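Local coordinates for nitrite transporter NirC (Salmonella enterica subsp. enterica serovar Typhimurium, PDB 4FC4), which conducts nitrite across the bacterial inner membrane, in uptake and in export, as a pentameric channel of the formate/nitrite transporter family, at residues L153-A167 with I183-H197. Numbering follows the deposited sequence.
Sequences LFFKGALCNWLVCLA and IWWCLLAFIASGYEH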
ATOM      1  N   LEU B 153     -13.925  26.541  16.547  1.00 54.22           N
ATOM      2  CA  LEU B 153     -13.856  25.174  17.100  1.00 52.70           C
ATOM      3  C   LEU B 153     -15.058  24.334  16.688  1.00 50.86           C
ATOM      4  O   LEU B 153     -14.926  23.152  16.337  1.00 48.95           O
ATOM      5  CB  LEU B 153     -13.655  25.181  18.620  1.00 51.70           C
ATOM      6  CG  LEU B 153     -12.247  25.587  19.075  1.00 51.12           C
ATOM      7  CD1 LEU B 153     -12.104  25.434  20.569  1.00 55.01           C
ATOM      8  CD2 LEU B 153     -11.164  24.766  18.399  1.00 49.35           C
ATOM      9  N   PHE B 154     -16.227  24.957  16.698  1.00 49.52           N
ATOM     10  CA  PHE B 154     -17.448  24.268  16.285  1.00 48.86           C
ATOM     11  C   PHE B 154     -17.351  23.723  14.848  1.00 48.25           C
ATOM     12  O   PHE B 154     -17.552  22.540  14.589  1.00 44.75           O
ATOM     13  CB  PHE B 154     -18.597  25.239  16.389  1.00 52.43           C
ATOM     14  CG  PHE B 154     -19.916  24.663  16.022  1.00 53.99           C
ATOM     15  CD1 PHE B 154     -20.706  24.032  17.005  1.00 52.50           C
ATOM     16  CD2 PHE B 154     -20.405  24.805  14.713  1.00 52.13           C
ATOM     17  CE1 PHE B 154     -21.939  23.487  16.677  1.00 53.94           C
ATOM     18  CE2 PHE B 154     -21.644  24.280  14.385  1.00 55.55           C
ATOM     19  CZ  PHE B 154     -22.419  23.621  15.368  1.00 55.83           C
ATOM     20  N   PHE B 155     -17.016  24.611  13.915  1.00 49.50           N
ATOM     21  CA  PHE B 155     -17.041  24.279  12.522  1.00 46.41           C
ATOM     22  C   PHE B 155     -15.908  23.306  12.138  1.00 47.30           C
ATOM     23  O   PHE B 155     -16.072  22.433  11.255  1.00 46.10           O
ATOM     24  CB  PHE B 155     -17.092  25.573  11.749  1.00 45.74           C
ATOM     25  CG  PHE B 155     -18.442  26.154  11.738  1.00 50.45           C
ATOM     26  CD1 PHE B 155     -19.498  25.459  11.133  1.00 53.18           C
ATOM     27  CD2 PHE B 155     -18.717  27.347  12.402  1.00 53.76           C
ATOM     28  CE1 PHE B 155     -20.797  25.991  11.149  1.00 57.64           C
ATOM     29  CE2 PHE B 155     -19.996  27.893  12.391  1.00 56.52           C
ATOM     30  CZ  PHE B 155     -21.045  27.218  11.768  1.00 56.88           C
ATOM     31  N   LYS B 156     -14.792  23.403  12.852  1.00 46.30           N
ATOM     32  CA  LYS B 156     -13.769  22.425  12.689  1.00 47.44           C
ATOM     33  C   LYS B 156     -14.168  21.067  13.211  1.00 47.13           C
ATOM     34  O   LYS B 156     -13.800  20.006  12.618  1.00 45.49           O
ATOM     35  CB  LYS B 156     -12.484  22.889  13.322  1.00 50.35           C
ATOM     36  CG  LYS B 156     -11.591  23.498  12.297  1.00 48.09           C
ATOM     37  CD  LYS B 156     -10.882  24.637  12.939  1.00 51.30           C
ATOM     38  CE  LYS B 156      -9.494  24.215  13.323  1.00 51.88           C
ATOM     39  NZ  LYS B 156      -8.621  25.366  12.993  1.00 46.57           N
ATOM     40  N   GLY B 157     -14.897  21.080  14.317  1.00 44.10           N
ATOM     41  CA  GLY B 157     -15.452  19.851  14.853  1.00 45.44           C
ATOM     42  C   GLY B 157     -16.531  19.281  13.928  1.00 47.22           C
ATOM     43  O   GLY B 157     -16.645  18.059  13.740  1.00 47.20           O
ATOM     44  N   ALA B 158     -17.309  20.162  13.308  1.00 48.45           N
ATOM     45  CA  ALA B 158     -18.296  19.685  12.340  1.00 49.61           C
ATOM     46  C   ALA B 158     -17.549  19.064  11.153  1.00 46.19           C
ATOM     47  O   ALA B 158     -17.862  17.940  10.761  1.00 46.59           O
ATOM     48  CB  ALA B 158     -19.263  20.794  11.917  1.00 47.61           C
ATOM     49  N   LEU B 159     -16.513  19.731  10.643  1.00 44.12           N
ATOM     50  CA  LEU B 159     -15.803  19.187   9.484  1.00 43.01           C
ATOM     51  C   LEU B 159     -15.066  17.831   9.798  1.00 45.07           C
ATOM     52  O   LEU B 159     -15.035  16.899   8.989  1.00 40.90           O
ATOM     53  CB  LEU B 159     -14.848  20.225   8.948  1.00 43.92           C
ATOM     54  CG  LEU B 159     -15.450  21.332   8.086  1.00 47.12           C
ATOM     55  CD1 LEU B 159     -14.483  22.504   8.074  1.00 44.58           C
ATOM     56  CD2 LEU B 159     -15.786  20.912   6.656  1.00 46.67           C
ATOM     57  N   CYS B 160     -14.489  17.736  10.987  1.00 43.57           N
ATOM     58  CA  CYS B 160     -13.880  16.519  11.421  1.00 44.47           C
ATOM     59  C   CYS B 160     -14.847  15.300  11.360  1.00 43.61           C
ATOM     60  O   CYS B 160     -14.534  14.298  10.716  1.00 42.03           O
ATOM     61  CB  CYS B 160     -13.328  16.690  12.846  1.00 43.83           C
ATOM     62  SG  CYS B 160     -12.841  15.086  13.511  1.00 45.01           S
ATOM     63  N   ASN B 161     -16.004  15.409  12.010  1.00 41.92           N
ATOM     64  CA  ASN B 161     -16.869  14.267  12.211  1.00 43.21           C
ATOM     65  C   ASN B 161     -17.619  13.852  10.973  1.00 43.43           C
ATOM     66  O   ASN B 161     -18.055  12.703  10.835  1.00 45.89           O
ATOM     67  CB  ASN B 161     -17.850  14.468  13.383  1.00 45.94           C
ATOM     68  CG  ASN B 161     -18.217  13.140  14.032  1.00 44.58           C
ATOM     69  OD1 ASN B 161     -17.395  12.268  14.009  1.00 42.69           O
ATOM     70  ND2 ASN B 161     -19.463  12.974  14.584  1.00 47.96           N
ATOM     71  N   TRP B 162     -17.784  14.795  10.075  1.00 45.29           N
ATOM     72  CA  TRP B 162     -18.168  14.467   8.715  1.00 43.45           C
ATOM     73  C   TRP B 162     -17.233  13.399   8.241  1.00 44.99           C
ATOM     74  O   TRP B 162     -17.683  12.329   7.815  1.00 47.75           O
ATOM     75  CB  TRP B 162     -18.063  15.703   7.811  1.00 40.62           C
ATOM     76  CG  TRP B 162     -19.095  15.654   6.699  1.00 42.03           C
ATOM     77  CD1 TRP B 162     -19.870  14.560   6.322  1.00 42.34           C
ATOM     78  CD2 TRP B 162     -19.473  16.718   5.780  1.00 42.09           C
ATOM     79  NE1 TRP B 162     -20.685  14.865   5.281  1.00 43.13           N
ATOM     80  CE2 TRP B 162     -20.495  16.148   4.894  1.00 46.69           C
ATOM     81  CE3 TRP B 162     -19.118  18.055   5.632  1.00 45.73           C
ATOM     82  CZ2 TRP B 162     -21.142  16.923   3.893  1.00 49.34           C
ATOM     83  CZ3 TRP B 162     -19.747  18.821   4.611  1.00 46.75           C
ATOM     84  CH2 TRP B 162     -20.725  18.259   3.763  1.00 49.47           C
ATOM     85  N   LEU B 163     -15.922  13.665   8.347  1.00 39.26           N
ATOM     86  CA  LEU B 163     -14.931  12.808   7.751  1.00 40.56           C
ATOM     87  C   LEU B 163     -14.854  11.476   8.527  1.00 43.44           C
ATOM     88  O   LEU B 163     -14.799  10.414   7.932  1.00 40.11           O
ATOM     89  CB  LEU B 163     -13.542  13.503   7.646  1.00 37.20           C
ATOM     90  CG  LEU B 163     -13.428  14.322   6.365  1.00 37.51           C
ATOM     91  CD1 LEU B 163     -12.273  15.337   6.379  1.00 38.16           C
ATOM     92  CD2 LEU B 163     -13.339  13.378   5.149  1.00 36.14           C
ATOM     93  N   VAL B 164     -14.858  11.538   9.853  1.00 42.90           N
ATOM     94  CA  VAL B 164     -14.777  10.321  10.659  1.00 42.43           C
ATOM     95  C   VAL B 164     -16.054   9.430  10.490  1.00 45.81           C
ATOM     96  O   VAL B 164     -15.923   8.202  10.279  1.00 45.89           O
ATOM     97  CB  VAL B 164     -14.474  10.650  12.140  1.00 38.99           C
ATOM     98  CG1 VAL B 164     -14.386   9.356  12.966  1.00 35.32           C
ATOM     99  CG2 VAL B 164     -13.220  11.493  12.206  1.00 31.54           C
ATOM    100  N   CYS B 165     -17.252  10.037  10.582  1.00 41.45           N
ATOM    101  CA  CYS B 165     -18.471   9.334  10.165  1.00 42.28           C
ATOM    102  C   CYS B 165     -18.457   8.851   8.717  1.00 42.29           C
ATOM    103  O   CYS B 165     -19.024   7.803   8.419  1.00 49.97           O
ATOM    104  CB  CYS B 165     -19.704  10.163  10.418  1.00 41.67           C
ATOM    105  SG  CYS B 165     -20.043  10.206  12.188  1.00 51.30           S
ATOM    106  N   LEU B 166     -17.828   9.593   7.806  1.00 39.37           N
ATOM    107  CA  LEU B 166     -17.695   9.102   6.450  1.00 40.61           C
ATOM    108  C   LEU B 166     -16.861   7.803   6.415  1.00 45.68           C
ATOM    109  O   LEU B 166     -17.184   6.878   5.662  1.00 48.96           O
ATOM    110  CB  LEU B 166     -17.132  10.175   5.508  1.00 39.91           C
ATOM    111  CG  LEU B 166     -18.275  11.086   4.999  1.00 42.12           C
ATOM    112  CD1 LEU B 166     -17.768  12.474   4.576  1.00 42.12           C
ATOM    113  CD2 LEU B 166     -19.092  10.418   3.896  1.00 38.84           C
ATOM    114  N   ALA B 167     -15.825   7.715   7.265  1.00 41.30           N
ATOM    115  CA  ALA B 167     -14.988   6.539   7.343  1.00 37.13           C
ATOM    116  C   ALA B 167     -15.828   5.384   7.896  1.00 38.45           C
ATOM    117  O   ALA B 167     -15.803   4.273   7.381  1.00 38.18           O
ATOM    118  CB  ALA B 167     -13.786   6.829   8.227  1.00 37.24           C
ATOM    119  N   ILE B 183     -10.880   4.243   6.160  1.00 40.41           N
ATOM    120  CA  ILE B 183     -10.494   4.826   7.446  1.00 39.13           C
ATOM    121  C   ILE B 183      -9.182   5.660   7.306  1.00 35.85           C
ATOM    122  O   ILE B 183      -9.126   6.822   7.680  1.00 35.66           O
ATOM    123  CB  ILE B 183     -10.329   3.707   8.513  1.00 39.51           C
ATOM    124  CG1 ILE B 183     -11.683   2.987   8.788  1.00 40.33           C
ATOM    125  CG2 ILE B 183      -9.714   4.317   9.774  1.00 39.95           C
ATOM    126  CD1 ILE B 183     -11.553   1.685   9.633  1.00 39.43           C
ATOM    127  N   TRP B 184      -8.165   5.093   6.683  1.00 33.17           N
ATOM    128  CA  TRP B 184      -6.911   5.790   6.472  1.00 33.38           C
ATOM    129  C   TRP B 184      -7.108   7.139   5.749  1.00 36.72           C
ATOM    130  O   TRP B 184      -6.554   8.181   6.165  1.00 43.93           O
ATOM    131  CB  TRP B 184      -5.912   4.870   5.701  1.00 34.10           C
ATOM    132  CG  TRP B 184      -4.628   5.620   5.397  1.00 36.99           C
ATOM    133  CD1 TRP B 184      -3.594   5.924   6.298  1.00 33.42           C
ATOM    134  CD2 TRP B 184      -4.250   6.299   4.134  1.00 39.41           C
ATOM    135  NE1 TRP B 184      -2.662   6.687   5.713  1.00 35.99           N
ATOM    136  CE2 TRP B 184      -2.921   6.892   4.392  1.00 37.57           C
ATOM    137  CE3 TRP B 184      -4.821   6.420   2.854  1.00 37.03           C
ATOM    138  CZ2 TRP B 184      -2.228   7.623   3.414  1.00 32.80           C
ATOM    139  CZ3 TRP B 184      -4.082   7.127   1.855  1.00 37.07           C
ATOM    140  CH2 TRP B 184      -2.835   7.736   2.139  1.00 33.34           C
ATOM    141  N   TRP B 185      -7.917   7.148   4.683  1.00 36.30           N
ATOM    142  CA  TRP B 185      -8.112   8.330   3.865  1.00 35.21           C
ATOM    143  C   TRP B 185      -8.725   9.394   4.685  1.00 38.87           C
ATOM    144  O   TRP B 185      -8.307  10.560   4.609  1.00 40.16           O
ATOM    145  CB  TRP B 185      -9.027   8.084   2.681  1.00 34.91           C
ATOM    146  CG  TRP B 185      -8.360   7.628   1.439  1.00 34.03           C
ATOM    147  CD1 TRP B 185      -8.537   6.407   0.768  1.00 37.10           C
ATOM    148  CD2 TRP B 185      -7.388   8.364   0.645  1.00 33.96           C
ATOM    149  NE1 TRP B 185      -7.778   6.336  -0.359  1.00 30.38           N
ATOM    150  CE2 TRP B 185      -7.049   7.485  -0.502  1.00 34.14           C
ATOM    151  CE3 TRP B 185      -6.755   9.611   0.769  1.00 34.69           C
ATOM    152  CZ2 TRP B 185      -6.080   7.859  -1.464  1.00 37.04           C
ATOM    153  CZ3 TRP B 185      -5.815   9.994  -0.212  1.00 38.14           C
ATOM    154  CH2 TRP B 185      -5.481   9.134  -1.309  1.00 38.63           C
ATOM    155  N   CYS B 186      -9.713   9.027   5.492  1.00 35.66           N
ATOM    156  CA  CYS B 186     -10.497  10.071   6.178  1.00 36.81           C
ATOM    157  C   CYS B 186      -9.736  10.697   7.313  1.00 37.44           C
ATOM    158  O   CYS B 186      -9.878  11.881   7.577  1.00 38.30           O
ATOM    159  CB  CYS B 186     -11.802   9.495   6.724  1.00 33.77           C
ATOM    160  SG  CYS B 186     -12.922   9.144   5.392  1.00 34.78           S
ATOM    161  N   LEU B 187      -8.962   9.871   8.019  1.00 36.70           N
ATOM    162  CA  LEU B 187      -8.103  10.387   9.075  1.00 35.17           C
ATOM    163  C   LEU B 187      -6.896  11.196   8.509  1.00 34.76           C
ATOM    164  O   LEU B 187      -6.585  12.228   9.068  1.00 38.38           O
ATOM    165  CB  LEU B 187      -7.702   9.249  10.025  1.00 32.36           C
ATOM    166  CG  LEU B 187      -8.774   8.956  11.086  1.00 31.46           C
ATOM    167  CD1 LEU B 187     -10.170   8.729  10.473  1.00 28.79           C
ATOM    168  CD2 LEU B 187      -8.307   7.765  11.933  1.00 30.97           C
ATOM    169  N   LEU B 188      -6.245  10.774   7.406  1.00 37.23           N
ATOM    170  CA  LEU B 188      -5.355  11.729   6.663  1.00 36.86           C
ATOM    171  C   LEU B 188      -6.010  13.121   6.521  1.00 37.72           C
ATOM    172  O   LEU B 188      -5.426  14.171   6.848  1.00 38.88           O
ATOM    173  CB  LEU B 188      -4.990  11.182   5.289  1.00 35.78           C
ATOM    174  CG  LEU B 188      -4.155  12.052   4.337  1.00 36.73           C
ATOM    175  CD1 LEU B 188      -2.846  12.530   4.973  1.00 37.24           C
ATOM    176  CD2 LEU B 188      -3.814  11.249   3.106  1.00 33.60           C
ATOM    177  N   ALA B 189      -7.259  13.106   6.058  1.00 34.83           N
ATOM    178  CA  ALA B 189      -7.929  14.304   5.637  1.00 34.65           C
ATOM    179  C   ALA B 189      -8.292  15.166   6.877  1.00 37.20           C
ATOM    180  O   ALA B 189      -8.058  16.373   6.839  1.00 34.83           O
ATOM    181  CB  ALA B 189      -9.198  13.978   4.822  1.00 33.51           C
ATOM    182  N   PHE B 190      -8.855  14.597   7.934  1.00 33.08           N
ATOM    183  CA  PHE B 190      -9.265  15.479   9.026  1.00 38.14           C
ATOM    184  C   PHE B 190      -8.080  16.046   9.793  1.00 40.26           C
ATOM    185  O   PHE B 190      -8.059  17.236  10.112  1.00 47.45           O
ATOM    186  CB  PHE B 190     -10.377  14.877   9.888  1.00 37.63           C
ATOM    187  CG  PHE B 190      -9.936  14.413  11.252  1.00 44.50           C
ATOM    188  CD1 PHE B 190      -9.526  15.337  12.254  1.00 41.43           C
ATOM    189  CD2 PHE B 190      -9.991  13.050  11.583  1.00 40.98           C
ATOM    190  CE1 PHE B 190      -9.102  14.880  13.500  1.00 41.37           C
ATOM    191  CE2 PHE B 190      -9.607  12.628  12.836  1.00 38.56           C
ATOM    192  CZ  PHE B 190      -9.149  13.527  13.788  1.00 37.81           C
ATOM    193  N   ILE B 191      -7.068  15.212  10.078  1.00 45.40           N
ATOM    194  CA  ILE B 191      -5.902  15.680  10.852  1.00 40.66           C
ATOM    195  C   ILE B 191      -5.142  16.702   9.988  1.00 41.17           C
ATOM    196  O   ILE B 191      -4.897  17.831  10.424  1.00 44.37           O
ATOM    197  CB  ILE B 191      -4.947  14.504  11.235  1.00 42.76           C
ATOM    198  CG1 ILE B 191      -5.584  13.546  12.246  1.00 36.29           C
ATOM    199  CG2 ILE B 191      -3.597  15.028  11.746  1.00 36.50           C
ATOM    200  CD1 ILE B 191      -5.451  14.039  13.685  1.00 37.76           C
ATOM    201  N   ALA B 192      -4.755  16.304   8.777  1.00 36.64           N
ATOM    202  CA  ALA B 192      -3.983  17.195   7.919  1.00 37.93           C
ATOM    203  C   ALA B 192      -4.699  18.501   7.569  1.00 37.09           C
ATOM    204  O   ALA B 192      -4.052  19.502   7.377  1.00 41.91           O
ATOM    205  CB  ALA B 192      -3.471  16.474   6.641  1.00 35.92           C
ATOM    206  N   SER B 193      -6.024  18.523   7.503  1.00 37.07           N
ATOM    207  CA  SER B 193      -6.715  19.762   7.152  1.00 38.20           C
ATOM    208  C   SER B 193      -6.823  20.716   8.353  1.00 41.00           C
ATOM    209  O   SER B 193      -7.279  21.820   8.177  1.00 43.64           O
ATOM    210  CB  SER B 193      -8.127  19.461   6.618  1.00 38.77           C
ATOM    211  OG  SER B 193      -8.121  18.629   5.459  1.00 41.97           O
ATOM    212  N   GLY B 194      -6.463  20.293   9.566  1.00 38.73           N
ATOM    213  CA  GLY B 194      -6.710  21.116  10.780  1.00 35.49           C
ATOM    214  C   GLY B 194      -8.011  20.813  11.545  1.00 39.04           C
ATOM    215  O   GLY B 194      -8.360  21.563  12.443  1.00 40.04           O
ATOM    216  N   TYR B 195      -8.765  19.740  11.246  1.00 37.41           N
ATOM    217  CA  TYR B 195     -10.089  19.633  11.910  1.00 39.22           C
ATOM    218  C   TYR B 195     -10.033  19.055  13.382  1.00 40.46           C
ATOM    219  O   TYR B 195      -9.043  18.499  13.798  1.00 41.46           O
ATOM    220  CB  TYR B 195     -11.102  18.893  11.045  1.00 36.30           C
ATOM    221  CG  TYR B 195     -11.236  19.395   9.636  1.00 39.62           C
ATOM    222  CD1 TYR B 195     -11.163  20.763   9.328  1.00 39.78           C
ATOM    223  CD2 TYR B 195     -11.434  18.481   8.579  1.00 42.03           C
ATOM    224  CE1 TYR B 195     -11.297  21.213   8.015  1.00 40.58           C
ATOM    225  CE2 TYR B 195     -11.559  18.916   7.269  1.00 43.22           C
ATOM    226  CZ  TYR B 195     -11.507  20.274   6.991  1.00 43.24           C
ATOM    227  OH  TYR B 195     -11.625  20.659   5.680  1.00 41.36           O
ATOM    228  N   GLU B 196     -11.093  19.195  14.153  1.00 41.24           N
ATOM    229  CA  GLU B 196     -11.046  18.910  15.616  1.00 44.73           C
ATOM    230  C   GLU B 196     -11.857  17.659  15.969  1.00 45.67           C
ATOM    231  O   GLU B 196     -13.070  17.598  15.679  1.00 47.45           O
ATOM    232  CB  GLU B 196     -11.645  20.111  16.418  1.00 47.80           C
ATOM    233  CG  GLU B 196     -10.816  21.403  16.486  1.00 48.59           C
ATOM    234  CD  GLU B 196      -9.513  21.278  17.272  1.00 49.77           C
ATOM    235  OE1 GLU B 196      -9.473  21.247  18.537  1.00 46.00           O
ATOM    236  OE2 GLU B 196      -8.497  21.182  16.587  1.00 50.35           O
ATOM    237  N   HIS B 197     -11.221  16.673  16.604  1.00 43.91           N
ATOM    238  CA  HIS B 197     -11.932  15.458  17.036  1.00 41.28           C
ATOM    239  C   HIS B 197     -12.068  15.498  18.531  1.00 40.71           C
ATOM    240  O   HIS B 197     -11.072  15.596  19.223  1.00 42.36           O
ATOM    241  CB  HIS B 197     -11.199  14.171  16.542  1.00 41.22           C
ATOM    242  CG  HIS B 197     -11.998  12.904  16.759  1.00 36.42           C
ATOM    243  ND1 HIS B 197     -11.622  11.966  17.624  1.00 36.50           N
ATOM    244  CD2 HIS B 197     -13.240  12.481  16.216  1.00 37.17           C
ATOM    245  CE1 HIS B 197     -12.575  10.970  17.660  1.00 37.15           C
ATOM    246  NE2 HIS B 197     -13.547  11.285  16.772  1.00 36.14           N
TER
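Cys160 of helix 150-172 meets the broken end of helix 177-192 in a sulfur-aromatic contact, its SG over the centre of the Phe190 ring, 3.6 Å from the centroid and 12° off the ring normal. Lying anti to the backbone N (chi1 169°), the sulfur also reaches the edge of the His197 ring. Tyr195 lays one ring face on Leu159 in a CH-pi contact, CB standing 3.6 Å from the ring centroid, 4° off the normal; Ser193 CB backs the other face, and Leu163 CD1 meets the ring edge 3.8 Å from CE2. Farther along the antiparallel pair two small side chains meet, Ala167 CB 3.6 Å from Cys186 CB. The more open side is at Lys156 and Gly194, both partly exposed, where the bent lysine chain passes the carbonyl of Gly194, the positive-phi residue of a Schellman motif, and packs on Gly126 of a second subunit. There an extended link leads to helix 198-209; Glu196 N gives a weak bond to Lys156 O, 3.2 Å, while Asn233 ND2 holds Glu196 O. The Glu196 carboxylate makes a salt bridge to Lys145 and a hydrogen bond with Asn225; His197 NE2 bonds Thr81 OG1 and ND1 caps Ala200 N. This break fits the interrupted helices of the formate/nitrite channel fold. The grip is largely apolar, through sulfur-aromatic, CH-pi and aliphatic contacts, and the buried polar ends of Glu196 and His197 tie the link to the surrounding fold.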